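Local coordinates for dihydropyrimidinase (Brevibacillus agri, PDB 3SFW), which probably hydrolyses the ring amide bond of dihydropyrimidines, and related cyclic imides, at a two-zinc centre in an amidohydrolase TIM barrel, at residues W108-A112 with R113-V117; V372-F376 with G377-Q381. All coordinates share one frame; numbering follows the deposited sequence.

Contact 1: residues W108-A112 with R113-V117; sequences WHEKA and RGKAV
The carbonyl oxygen A112 O takes two backbone N-H groups of the segment that follows it. A116 N reaches it in the carbonyl plane at 3.2 Å, with an N-H...O angle of 164°, while K115 N stands above that plane, 3.0 Å from A112 O. One turn back, R113 N closes on H109 O at 2.8 Å in a bent hydrogen bond. The K115 side chain reaches two more carbonyls: its CD and CE pass over K111 O, and a bend at chi3 (-125°) helps bring NZ to E110 O at 2.9 Å, an ammonium set on the acceptor end of the helix, where the local dipole would probably favour its charge. E110 and R113 cross at about a right angle in a salt bridge, E110 OE2 lying in the guanidinium plane, 3.2 Å from R113 NH1. The other nitrogen of that group, R113 NH2, rests 3.7 Å from H109 CB. G114 makes the turn with positive phi. A112 and K111 pack on F74 of helix 74-83. The whole is a C-terminal helix cap, in which backbone N-H groups and a lysine answer the last carbonyls of helix 101-112 before the chain enters barrel strand 119-124.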
# COMPACT_ATOMS: atom_id res chain seq x y z
N TRP A 108 34.17 0.05 -27.44
CA TRP A 108 33.89 -1.17 -26.68
C TRP A 108 34.19 -2.48 -27.41
O TRP A 108 34.70 -3.42 -26.81
CB TRP A 108 32.46 -1.14 -26.07
CG TRP A 108 32.45 -0.88 -24.61
CD1 TRP A 108 32.18 -1.81 -23.62
CD2 TRP A 108 32.83 0.33 -23.93
NE1 TRP A 108 32.40 -1.25 -22.38
CE2 TRP A 108 32.76 0.06 -22.53
CE3 TRP A 108 33.25 1.61 -24.36
CZ2 TRP A 108 33.12 1.02 -21.56
CZ3 TRP A 108 33.55 2.60 -23.38
CH2 TRP A 108 33.46 2.29 -22.00
N HIS A 109 33.88 -2.56 -28.72
CA HIS A 109 34.28 -3.75 -29.48
C HIS A 109 35.80 -3.91 -29.43
O HIS A 109 36.30 -5.03 -29.30
CB HIS A 109 33.79 -3.64 -30.92
CG HIS A 109 32.36 -4.08 -31.11
ND1 HIS A 109 31.98 -5.40 -31.04
CD2 HIS A 109 31.22 -3.36 -31.24
CE1 HIS A 109 30.67 -5.48 -31.25
NE2 HIS A 109 30.18 -4.26 -31.34
N GLU A 110 36.52 -2.79 -29.47
CA GLU A 110 38.00 -2.87 -29.48
C GLU A 110 38.54 -3.30 -28.08
O GLU A 110 39.45 -4.11 -28.01
CB GLU A 110 38.63 -1.57 -29.98
CG GLU A 110 40.18 -1.52 -30.00
CD GLU A 110 40.83 -2.59 -30.89
OE1 GLU A 110 42.05 -2.86 -30.70
OE2 GLU A 110 40.15 -3.15 -31.78
N LYS A 111 37.80 -2.98 -27.00
CA LYS A 111 38.16 -3.51 -25.67
C LYS A 111 38.04 -5.04 -25.64
O LYS A 111 38.82 -5.72 -24.96
CB LYS A 111 37.28 -2.92 -24.55
CG LYS A 111 37.41 -1.47 -24.31
CD LYS A 111 36.43 -1.04 -23.17
CE LYS A 111 36.48 0.45 -22.92
NZ LYS A 111 37.85 0.86 -22.38
N ALA A 112 37.02 -5.58 -26.30
CA ALA A 112 36.74 -7.00 -26.18
C ALA A 112 37.41 -7.89 -27.25
O ALA A 112 37.70 -9.06 -27.01
CB ALA A 112 35.23 -7.23 -26.16
N ARG A 113 37.68 -7.33 -28.42
CA ARG A 113 37.98 -8.18 -29.58
C ARG A 113 39.35 -8.85 -29.37
O ARG A 113 40.30 -8.21 -28.94
CB ARG A 113 37.94 -7.33 -30.86
CG ARG A 113 38.59 -7.96 -32.11
CD ARG A 113 38.60 -6.92 -33.26
NE ARG A 113 37.24 -6.53 -33.66
CZ ARG A 113 36.69 -5.32 -33.48
NH1 ARG A 113 37.38 -4.32 -32.89
NH2 ARG A 113 35.45 -5.09 -33.90
N GLY A 114 39.39 -10.17 -29.51
CA GLY A 114 40.65 -10.89 -29.36
C GLY A 114 41.04 -11.12 -27.91
O GLY A 114 42.12 -11.66 -27.62
N LYS A 115 40.17 -10.73 -26.98
CA LYS A 115 40.54 -10.79 -25.55
C LYS A 115 39.54 -11.61 -24.71
O LYS A 115 39.91 -12.48 -23.94
CB LYS A 115 40.71 -9.35 -24.98
CG LYS A 115 41.76 -8.50 -25.72
CD LYS A 115 41.67 -6.98 -25.41
CE LYS A 115 41.53 -6.16 -26.74
NZ LYS A 115 41.98 -4.74 -26.70
N ALA A 116 38.24 -11.46 -24.98
CA ALA A 116 37.21 -12.23 -24.21
C ALA A 116 37.30 -13.75 -24.42
O ALA A 116 37.61 -14.20 -25.57
CB ALA A 116 35.77 -11.72 -24.64
N VAL A 117 37.17 -14.52 -23.34
CA VAL A 117 37.30 -15.98 -23.41
C VAL A 117 35.92 -16.63 -23.41
O VAL A 117 35.80 -17.81 -23.71
CB VAL A 117 38.15 -16.56 -22.27
CG1 VAL A 117 39.52 -15.82 -22.21
CG2 VAL A 117 37.44 -16.46 -20.91

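Contact 2: residues V372-F376 with G377-Q381; sequences VAKLF and GMFPQ
The F379 ring is sandwiched: K374 CE lies 3.6 Å over the centre of one face in a CH-pi contact, P380 CB covers the opposite face, and A373 CB sits at the edge, near the ring plane. K374 runs alongside the phenyl, pointing the same way. Its CG lies against the root of the ring, 3.6 Å from F379 CG, and the extended chain beyond carries CE over the middle and NZ on to 4.9 Å from the centroid, a cation-pi contact 21° off the normal. F379 meets it by turning its CG anti to the backbone N (chi1 -172°), and its CB comes 3.9 Å from A373 CB. With an alanine at F379 the K374 methylenes would probably lose their aromatic face and the ammonium its cation-pi partner, leaving the lysine chain less firmly held.

The helix ends next to this pair in a Schellman motif. M378 N gives A373 O a nearly straight bond of 2.8 Å, and G377 N adds a weak one to K374 O. G377 has positive phi, and a CB there would crowd F376 O, consistent with the glycine. M378 sets CB against A373 CB and SD near F376 CB, and its end leads away to S88 and V90 of strand 86-93. The F376 ring meets Y236 edge-to-face, its side chain about 11 Å from a zinc ion. S14 of a second subunit packs on F379, and its carbonyl oxygen takes a weak hydrogen bond from K374 NZ. The lysine is thus used in two ways, its methylenes as apolar cover and its ammonium shared between a pi face and a neighbouring subunit's carbonyl, a charge probably tempered by both.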
# COMPACT_ATOMS: atom_id res chain seq x y z
N VAL A 372 17.63 -13.85 -17.40
CA VAL A 372 18.55 -12.85 -17.90
C VAL A 372 18.61 -12.94 -19.45
O VAL A 372 18.46 -11.93 -20.13
CB VAL A 372 20.00 -13.13 -17.40
CG1 VAL A 372 20.99 -12.10 -18.01
CG2 VAL A 372 20.07 -13.10 -15.83
N ALA A 373 18.70 -14.16 -20.01
CA ALA A 373 18.71 -14.27 -21.49
C ALA A 373 17.41 -13.71 -22.08
O ALA A 373 17.42 -13.05 -23.11
CB ALA A 373 18.88 -15.76 -21.93
N LYS A 374 16.30 -13.99 -21.43
CA LYS A 374 15.01 -13.59 -21.95
C LYS A 374 14.82 -12.03 -21.93
O LYS A 374 14.43 -11.42 -22.93
CB LYS A 374 13.93 -14.29 -21.13
CG LYS A 374 13.81 -15.79 -21.52
CD LYS A 374 12.92 -16.52 -20.55
CE LYS A 374 12.65 -17.96 -21.10
NZ LYS A 374 11.66 -18.54 -20.15
N LEU A 375 15.22 -11.40 -20.84
CA LEU A 375 15.03 -9.95 -20.72
C LEU A 375 16.01 -9.22 -21.64
O LEU A 375 15.75 -8.10 -22.03
CB LEU A 375 15.27 -9.48 -19.27
CG LEU A 375 14.09 -9.85 -18.36
CD1 LEU A 375 14.42 -9.57 -16.84
CD2 LEU A 375 12.85 -9.07 -18.81
N PHE A 376 17.17 -9.84 -21.91
CA PHE A 376 18.22 -9.18 -22.70
C PHE A 376 18.36 -9.73 -24.13
O PHE A 376 19.29 -9.37 -24.85
CB PHE A 376 19.55 -9.23 -21.93
CG PHE A 376 19.53 -8.29 -20.75
CD1 PHE A 376 19.55 -6.91 -20.97
CD2 PHE A 376 19.32 -8.76 -19.45
CE1 PHE A 376 19.44 -6.01 -19.89
CE2 PHE A 376 19.28 -7.87 -18.36
CZ PHE A 376 19.25 -6.49 -18.58
N GLY A 377 17.37 -10.50 -24.57
CA GLY A 377 17.27 -10.80 -26.04
C GLY A 377 18.32 -11.81 -26.51
O GLY A 377 18.81 -11.74 -27.65
N MET A 378 18.67 -12.75 -25.63
CA MET A 378 19.71 -13.75 -25.93
C MET A 378 19.11 -15.14 -25.87
O MET A 378 19.82 -16.10 -25.92
CB MET A 378 20.86 -13.69 -24.86
CG MET A 378 21.63 -12.33 -24.85
SD MET A 378 22.51 -11.99 -23.27
CE MET A 378 23.89 -13.09 -23.47
N PHE A 379 17.78 -15.25 -25.76
CA PHE A 379 17.14 -16.57 -25.54
C PHE A 379 16.48 -16.96 -26.87
O PHE A 379 15.87 -16.12 -27.52
CB PHE A 379 16.05 -16.45 -24.45
CG PHE A 379 15.48 -17.78 -24.03
CD1 PHE A 379 14.28 -18.24 -24.57
CD2 PHE A 379 16.18 -18.59 -23.13
CE1 PHE A 379 13.78 -19.52 -24.20
CE2 PHE A 379 15.70 -19.83 -22.80
CZ PHE A 379 14.49 -20.28 -23.31
N PRO A 380 16.54 -18.25 -27.25
CA PRO A 380 17.05 -19.38 -26.50
C PRO A 380 18.47 -19.75 -26.91
O PRO A 380 18.94 -20.80 -26.50
CB PRO A 380 16.12 -20.55 -26.93
CG PRO A 380 15.77 -20.21 -28.36
CD PRO A 380 15.73 -18.67 -28.42
N GLN A 381 19.16 -18.92 -27.68
CA GLN A 381 20.59 -19.22 -28.01
C GLN A 381 21.38 -19.47 -26.70
O GLN A 381 22.18 -20.44 -26.59
CB GLN A 381 21.27 -18.05 -28.77
CG GLN A 381 22.77 -18.32 -29.00
CD GLN A 381 23.59 -17.13 -29.59
OE1 GLN A 381 24.81 -17.22 -29.70
NE2 GLN A 381 22.93 -16.04 -29.92

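From the N terminus, helix 101-112 ends at contact 1, whose turn leads into strand 119-124; much later helix 361-376 ends at contact 2, and the loop after it leads to strand 393-403. Each contact closes a short local turn at a helix C terminus, so the two stand in series, neither enclosing nor crossing the other. The centres of contact 1 and contact 2 are about 21 Å apart, and the nearest atoms of contact 1 and contact 2 are about 12 Å apart. Contact 1 ties its helix end to helix 74-83, and A116 pairs with G450 of the C-terminal region; contact 2 sets its helix against strand 49-59 and, through M378 of the following loop, against strand 86-93, with R455 and S456 meeting its turn.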